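Local coordinates for Exo-beta-1,3-galactanase (Bifidobacterium bifidum, PDB 5FLW), which probably hydrolyses beta-1,3-galactan from its non-reducing ends as a family 43 glycoside hydrolase, releasing galactose, at residues A[194-199]-A[259-264]; A[85-90]-A[163-168]. All blocks are in the same frame, centred on the assembly; numbering follows the deposited sequence.

Contact 1 (A[194-199]-A[259-264]); sequences IKKDGL and EHFLFI
The backbones of I194–K196 and E259–F261 do not hydrogen-bond to each other. The CA atoms of I194 and F261 are 9.3 Å apart, and those of K196 and E259 are 8.5 Å apart. This spacing belongs to two neighbouring blades of the five-bladed beta-propeller of family 43. Strand 191-196 is the first of its four-stranded blade, and strand 261-266 is the second of the next. A type I' turn from K196 to L199 links strand 191-196 to strand 199-205. The pair K196 N to L199 O (2.9 Å) and L199 N to K196 O (3.0 Å) closes this hairpin.

Side chains make the contact. I194 points toward the other blade, and its CD1 lies 3.9 Å from CE2 of F261. The approach is oblique to the ring. P250 and I285 also touch both of these residues, so the ring sits in an apolar layer between the blades. K196 crosses F261 obliquely, with its CD 4.2 Å from CZ. Its CG is anti to the backbone N (chi1 -177°), which carries the chain across to the other blade, past the ring's CZ. At its end the ammonium group bonds the carbonyl oxygen of S258. E259 starts away from K196, but a bend at chi2 (-66°) turns its carboxylate back. The salt bridge, K196 NZ to E259 OE2 at 3.1 Å, is weak as a hydrogen bond.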
loop_
_atom_site.group_PDB
_atom_site.type_symbol
_atom_site.label_atom_id
_atom_site.label_comp_id
_atom_site.label_asym_id
_atom_site.label_seq_id
_atom_site.Cartn_x
_atom_site.Cartn_y
_atom_site.Cartn_z
ATOM N N ILE A 194 -1.124 10.473 2.571
ATOM C CA ILE A 194 -1.709 11.457 1.666
ATOM C C ILE A 194 -1.366 12.841 2.207
ATOM O O ILE A 194 -0.869 12.998 3.330
ATOM C CB ILE A 194 -3.247 11.313 1.440
ATOM C CG1 ILE A 194 -4.044 11.492 2.745
ATOM C CG2 ILE A 194 -3.598 9.988 0.760
ATOM C CD1 ILE A 194 -4.410 12.906 3.084
ATOM N N LYS A 195 -1.612 13.842 1.375
ATOM C CA LYS A 195 -1.390 15.238 1.737
ATOM C C LYS A 195 -2.619 16.068 1.383
ATOM O O LYS A 195 -3.195 15.909 0.304
ATOM C CB LYS A 195 -0.197 15.819 0.950
ATOM C CG LYS A 195 0.457 17.094 1.537
ATOM C CD LYS A 195 1.466 17.658 0.546
ATOM C CE LYS A 195 2.267 18.790 1.129
ATOM N NZ LYS A 195 3.396 19.235 0.273
ATOM N N LYS A 196 -3.019 16.949 2.299
ATOM C CA LYS A 196 -4.130 17.857 2.042
ATOM C C LYS A 196 -3.814 19.216 2.655
ATOM O O LYS A 196 -3.587 19.317 3.870
ATOM C CB LYS A 196 -5.442 17.320 2.623
ATOM C CG LYS A 196 -6.637 18.203 2.318
ATOM C CD LYS A 196 -7.817 17.800 3.184
ATOM C CE LYS A 196 -8.955 18.792 3.112
ATOM N NZ LYS A 196 -9.361 19.030 1.705
ATOM N N ASP A 197 -3.814 20.254 1.821
ATOM C CA ASP A 197 -3.636 21.636 2.286
ATOM C C ASP A 197 -2.418 21.767 3.194
ATOM O O ASP A 197 -2.475 22.345 4.285
ATOM C CB ASP A 197 -4.899 22.174 2.954
ATOM C CG ASP A 197 -4.794 23.655 3.280
ATOM O OD1 ASP A 197 -4.018 24.361 2.600
ATOM O OD2 ASP A 197 -5.506 24.106 4.245
ATOM N N GLY A 198 -1.299 21.195 2.734
ATOM C CA GLY A 198 -0.031 21.324 3.421
ATOM C C GLY A 198 0.200 20.370 4.579
ATOM O O GLY A 198 1.296 20.397 5.155
ATOM N N LEU A 199 -0.780 19.537 4.952
ATOM C CA LEU A 199 -0.646 18.616 6.079
ATOM C C LEU A 199 -0.582 17.188 5.542
ATOM O O LEU A 199 -1.422 16.795 4.725
ATOM C CB LEU A 199 -1.836 18.734 7.033
ATOM C CG LEU A 199 -1.690 18.059 8.392
ATOM C CD1 LEU A 199 -0.686 18.826 9.237
ATOM C CD2 LEU A 199 -3.008 17.964 9.101
ATOM N N GLU A 259 -11.048 17.041 -1.712
ATOM C CA GLU A 259 -12.137 16.978 -0.743
ATOM C C GLU A 259 -12.738 15.596 -0.600
ATOM O O GLU A 259 -13.604 15.399 0.260
ATOM C CB GLU A 259 -13.247 17.991 -1.067
ATOM C CG GLU A 259 -12.808 19.474 -1.100
ATOM C CD GLU A 259 -12.349 20.029 0.276
ATOM O OE1 GLU A 259 -12.886 19.599 1.344
ATOM O OE2 GLU A 259 -11.448 20.926 0.303
ATOM N N HIS A 260 -12.295 14.641 -1.414
ATOM C CA HIS A 260 -12.798 13.272 -1.380
ATOM C C HIS A 260 -11.636 12.292 -1.382
ATOM O O HIS A 260 -10.663 12.455 -2.123
ATOM C CB HIS A 260 -13.735 12.948 -2.543
ATOM C CG HIS A 260 -14.855 13.955 -2.693
ATOM N ND1 HIS A 260 -14.720 15.115 -3.442
ATOM C CD2 HIS A 260 -16.097 13.975 -2.162
ATOM C CE1 HIS A 260 -15.841 15.791 -3.363
ATOM N NE2 HIS A 260 -16.680 15.122 -2.596
ATOM N N PHE A 261 -11.749 11.275 -0.541
ATOM C CA PHE A 261 -10.701 10.282 -0.350
ATOM C C PHE A 261 -11.354 8.913 -0.273
ATOM O O PHE A 261 -12.479 8.771 0.235
ATOM C CB PHE A 261 -9.889 10.566 0.926
ATOM C CG PHE A 261 -9.166 11.888 0.901
ATOM C CD1 PHE A 261 -9.802 13.058 1.328
ATOM C CD2 PHE A 261 -7.858 11.963 0.442
ATOM C CE1 PHE A 261 -9.134 14.281 1.295
ATOM C CE2 PHE A 261 -7.185 13.167 0.406
ATOM C CZ PHE A 261 -7.817 14.337 0.832
ATOM N N LEU A 262 -10.631 7.914 -0.777
ATOM C CA LEU A 262 -11.045 6.517 -0.752
ATOM C C LEU A 262 -10.101 5.732 0.156
ATOM O O LEU A 262 -8.878 5.882 0.058
ATOM C CB LEU A 262 -11.018 5.914 -2.162
ATOM C CG LEU A 262 -11.663 4.538 -2.282
ATOM C CD1 LEU A 262 -13.166 4.627 -2.074
ATOM C CD2 LEU A 262 -11.295 3.907 -3.632
ATOM N N PHE A 263 -10.686 4.945 1.065
ATOM C CA PHE A 263 -9.981 3.982 1.908
ATOM C C PHE A 263 -10.193 2.578 1.332
ATOM O O PHE A 263 -11.332 2.185 1.064
ATOM C CB PHE A 263 -10.556 4.035 3.337
ATOM C CG PHE A 263 -10.184 2.847 4.226
ATOM C CD1 PHE A 263 -10.937 1.649 4.198
ATOM C CD2 PHE A 263 -9.105 2.938 5.117
ATOM C CE1 PHE A 263 -10.583 0.569 5.013
ATOM C CE2 PHE A 263 -8.759 1.865 5.940
ATOM C CZ PHE A 263 -9.499 0.672 5.876
ATOM N N ILE A 264 -9.101 1.813 1.186
ATOM C CA ILE A 264 -9.162 0.383 0.905
ATOM C C ILE A 264 -8.371 -0.352 1.990
ATOM O O ILE A 264 -7.228 0.021 2.293
ATOM C CB ILE A 264 -8.670 0.047 -0.519
ATOM C CG1 ILE A 264 -9.693 0.571 -1.547
ATOM C CG2 ILE A 264 -8.442 -1.469 -0.671
ATOM C CD1 ILE A 264 -9.253 0.510 -2.987
#

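Contact 2 (A[85-90]-A[163-168]); sequences KVLHCP and YRLADD
L87 is the first residue of 85-90 to meet 163-168. Its CD1 methyl lies 3.8 Å from CD1 of L165, and the two side chains meet at a slant. Both are buried. L87 lies near the end of the first strand of one propeller blade, and L165 ends the third strand of the next, so one methyl from each bridges the seam between blades. V141 and Y169 also touch L87. At H88 the strand runs out, and its carbonyl oxygen takes a hydrogen bond from Q143 NE2, in the first strand of the neighbouring blade. C89 then brings the backbones nearest, with its CA 6.4 Å from CA of D168. Its SG is anti to the backbone N (chi1 178°), which carries the sulfur toward the loop after L165. There SG lies 3.1 Å from O of D167 and 3.6 Å from C of D168, so it rests against the loop backbone at D167 and D168. The carboxylate of D168 faces elsewhere, and its OD1 accepts a hydrogen bond from L170 N. No hydrogen bond or salt bridge crosses between the two segments, so the contact rests on van der Waals packing, beside the polar H88–Q143 tie.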
loop_
_atom_site.group_PDB
_atom_site.type_symbol
_atom_site.label_atom_id
_atom_site.label_comp_id
_atom_site.label_asym_id
_atom_site.label_seq_id
_atom_site.Cartn_x
_atom_site.Cartn_y
_atom_site.Cartn_z
ATOM N N LYS A 85 4.166 -1.704 -5.090
ATOM C CA LYS A 85 3.868 -0.289 -5.252
ATOM C C LYS A 85 4.564 0.199 -6.517
ATOM O O LYS A 85 5.636 -0.300 -6.870
ATOM C CB LYS A 85 4.411 0.514 -4.054
ATOM C CG LYS A 85 3.847 0.084 -2.686
ATOM C CD LYS A 85 2.354 0.429 -2.592
ATOM C CE LYS A 85 1.657 -0.299 -1.422
ATOM N NZ LYS A 85 1.576 -1.770 -1.667
ATOM N N VAL A 86 3.969 1.193 -7.185
ATOM C CA VAL A 86 4.534 1.780 -8.404
ATOM C C VAL A 86 4.556 3.300 -8.276
ATOM O O VAL A 86 3.599 3.903 -7.777
ATOM C CB VAL A 86 3.754 1.330 -9.674
ATOM C CG1 VAL A 86 4.163 2.124 -10.948
ATOM C CG2 VAL A 86 3.932 -0.190 -9.892
ATOM N N LEU A 87 5.645 3.924 -8.743
ATOM C CA LEU A 87 5.706 5.369 -8.919
ATOM C C LEU A 87 6.195 5.668 -10.331
ATOM O O LEU A 87 6.954 4.883 -10.926
ATOM C CB LEU A 87 6.675 6.057 -7.933
ATOM C CG LEU A 87 6.276 6.103 -6.449
ATOM C CD1 LEU A 87 7.417 6.704 -5.592
ATOM C CD2 LEU A 87 4.985 6.869 -6.237
ATOM N N HIS A 88 5.741 6.808 -10.869
ATOM C CA HIS A 88 6.233 7.324 -12.143
ATOM C C HIS A 88 7.352 8.327 -11.842
ATOM O O HIS A 88 7.130 9.310 -11.117
ATOM C CB HIS A 88 5.087 7.961 -12.944
ATOM C CG HIS A 88 5.450 8.325 -14.357
ATOM N ND1 HIS A 88 4.801 9.319 -15.059
ATOM C CD2 HIS A 88 6.382 7.822 -15.201
ATOM C CE1 HIS A 88 5.306 9.401 -16.278
ATOM N NE2 HIS A 88 6.289 8.527 -16.380
ATOM N N CYS A 89 8.560 8.061 -12.385
ATOM C CA CYS A 89 9.751 8.849 -12.051
ATOM C C CYS A 89 9.817 10.104 -12.916
ATOM O O CYS A 89 9.973 9.993 -14.139
ATOM C CB CYS A 89 11.014 8.033 -12.282
ATOM S SG CYS A 89 12.505 8.975 -11.952
ATOM N N PRO A 90 9.743 11.304 -12.334
ATOM C CA PRO A 90 9.753 12.510 -13.186
ATOM C C PRO A 90 11.031 12.681 -13.993
ATOM O O PRO A 90 10.979 13.084 -15.168
ATOM C CB PRO A 90 9.548 13.647 -12.180
ATOM C CG PRO A 90 8.914 12.989 -10.995
ATOM C CD PRO A 90 9.515 11.629 -10.914
ATOM N N TYR A 163 11.577 6.913 3.636
ATOM C CA TYR A 163 12.845 6.974 2.922
ATOM C C TYR A 163 12.672 7.805 1.655
ATOM O O TYR A 163 11.737 7.564 0.883
ATOM C CB TYR A 163 13.253 5.574 2.488
ATOM C CG TYR A 163 13.737 4.643 3.572
ATOM C CD1 TYR A 163 14.757 5.027 4.460
ATOM C CD2 TYR A 163 13.230 3.343 3.662
ATOM C CE1 TYR A 163 15.228 4.132 5.433
ATOM C CE2 TYR A 163 13.681 2.460 4.630
ATOM C CZ TYR A 163 14.678 2.851 5.498
ATOM O OH TYR A 163 15.117 1.975 6.448
ATOM N N ARG A 164 13.578 8.751 1.418
ATOM C CA ARG A 164 13.542 9.522 0.182
ATOM C C ARG A 164 14.324 8.787 -0.908
ATOM O O ARG A 164 15.428 8.296 -0.662
ATOM C CB ARG A 164 14.078 10.941 0.367
ATOM C CG ARG A 164 13.944 11.834 -0.879
ATOM C CD ARG A 164 14.189 13.295 -0.568
ATOM N NE ARG A 164 15.481 13.506 0.100
ATOM C CZ ARG A 164 16.619 13.843 -0.514
ATOM N NH1 ARG A 164 16.636 14.024 -1.833
ATOM N NH2 ARG A 164 17.743 14.023 0.191
ATOM N N LEU A 165 13.740 8.726 -2.105
ATOM C CA LEU A 165 14.369 8.063 -3.234
ATOM C C LEU A 165 15.324 9.017 -3.948
ATOM O O LEU A 165 15.126 10.246 -3.960
ATOM C CB LEU A 165 13.293 7.632 -4.234
ATOM C CG LEU A 165 12.313 6.569 -3.728
ATOM C CD1 LEU A 165 11.025 6.535 -4.573
ATOM C CD2 LEU A 165 12.985 5.205 -3.747
ATOM N N ALA A 166 16.333 8.425 -4.596
ATOM C CA ALA A 166 17.158 9.144 -5.553
ATOM C C ALA A 166 16.274 9.676 -6.683
ATOM O O ALA A 166 15.133 9.227 -6.883
ATOM C CB ALA A 166 18.193 8.186 -6.144
ATOM N N ASP A 167 16.807 10.652 -7.430
ATOM C CA ASP A 167 16.035 11.268 -8.512
ATOM C C ASP A 167 15.618 10.273 -9.582
ATOM O O ASP A 167 14.622 10.505 -10.271
ATOM C CB ASP A 167 16.821 12.383 -9.201
ATOM C CG ASP A 167 16.973 13.621 -8.344
ATOM O OD1 ASP A 167 16.230 13.768 -7.341
ATOM O OD2 ASP A 167 17.871 14.433 -8.670
ATOM N N ASP A 168 16.394 9.215 -9.804
ATOM C CA ASP A 168 15.974 8.199 -10.764
ATOM C C ASP A 168 15.040 7.154 -10.147
ATOM O O ASP A 168 14.679 6.185 -10.827
ATOM C CB ASP A 168 17.188 7.543 -11.427
ATOM C CG ASP A 168 18.055 6.770 -10.441
ATOM O OD1 ASP A 168 17.669 6.609 -9.270
ATOM O OD2 ASP A 168 19.144 6.301 -10.857
#

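Contacts 1 and 2 both span a seam between adjacent blades, but at different places in the propeller. Contact 1 joins the fourth and fifth four-stranded sheets in chain order; contact 2 joins the second and third. They share no strand. Their centres are 20 Å apart, their nearest atoms about 10 Å, and each lies about 15 Å from the centre of the chain. Contact 2 is the more buried and carries no charge pairing. Contact 1 is mixed: an aromatic and aliphatic inner part gives way to a lysine–glutamate pair near the surface. Contact 2 keeps to apolar and backbone contacts.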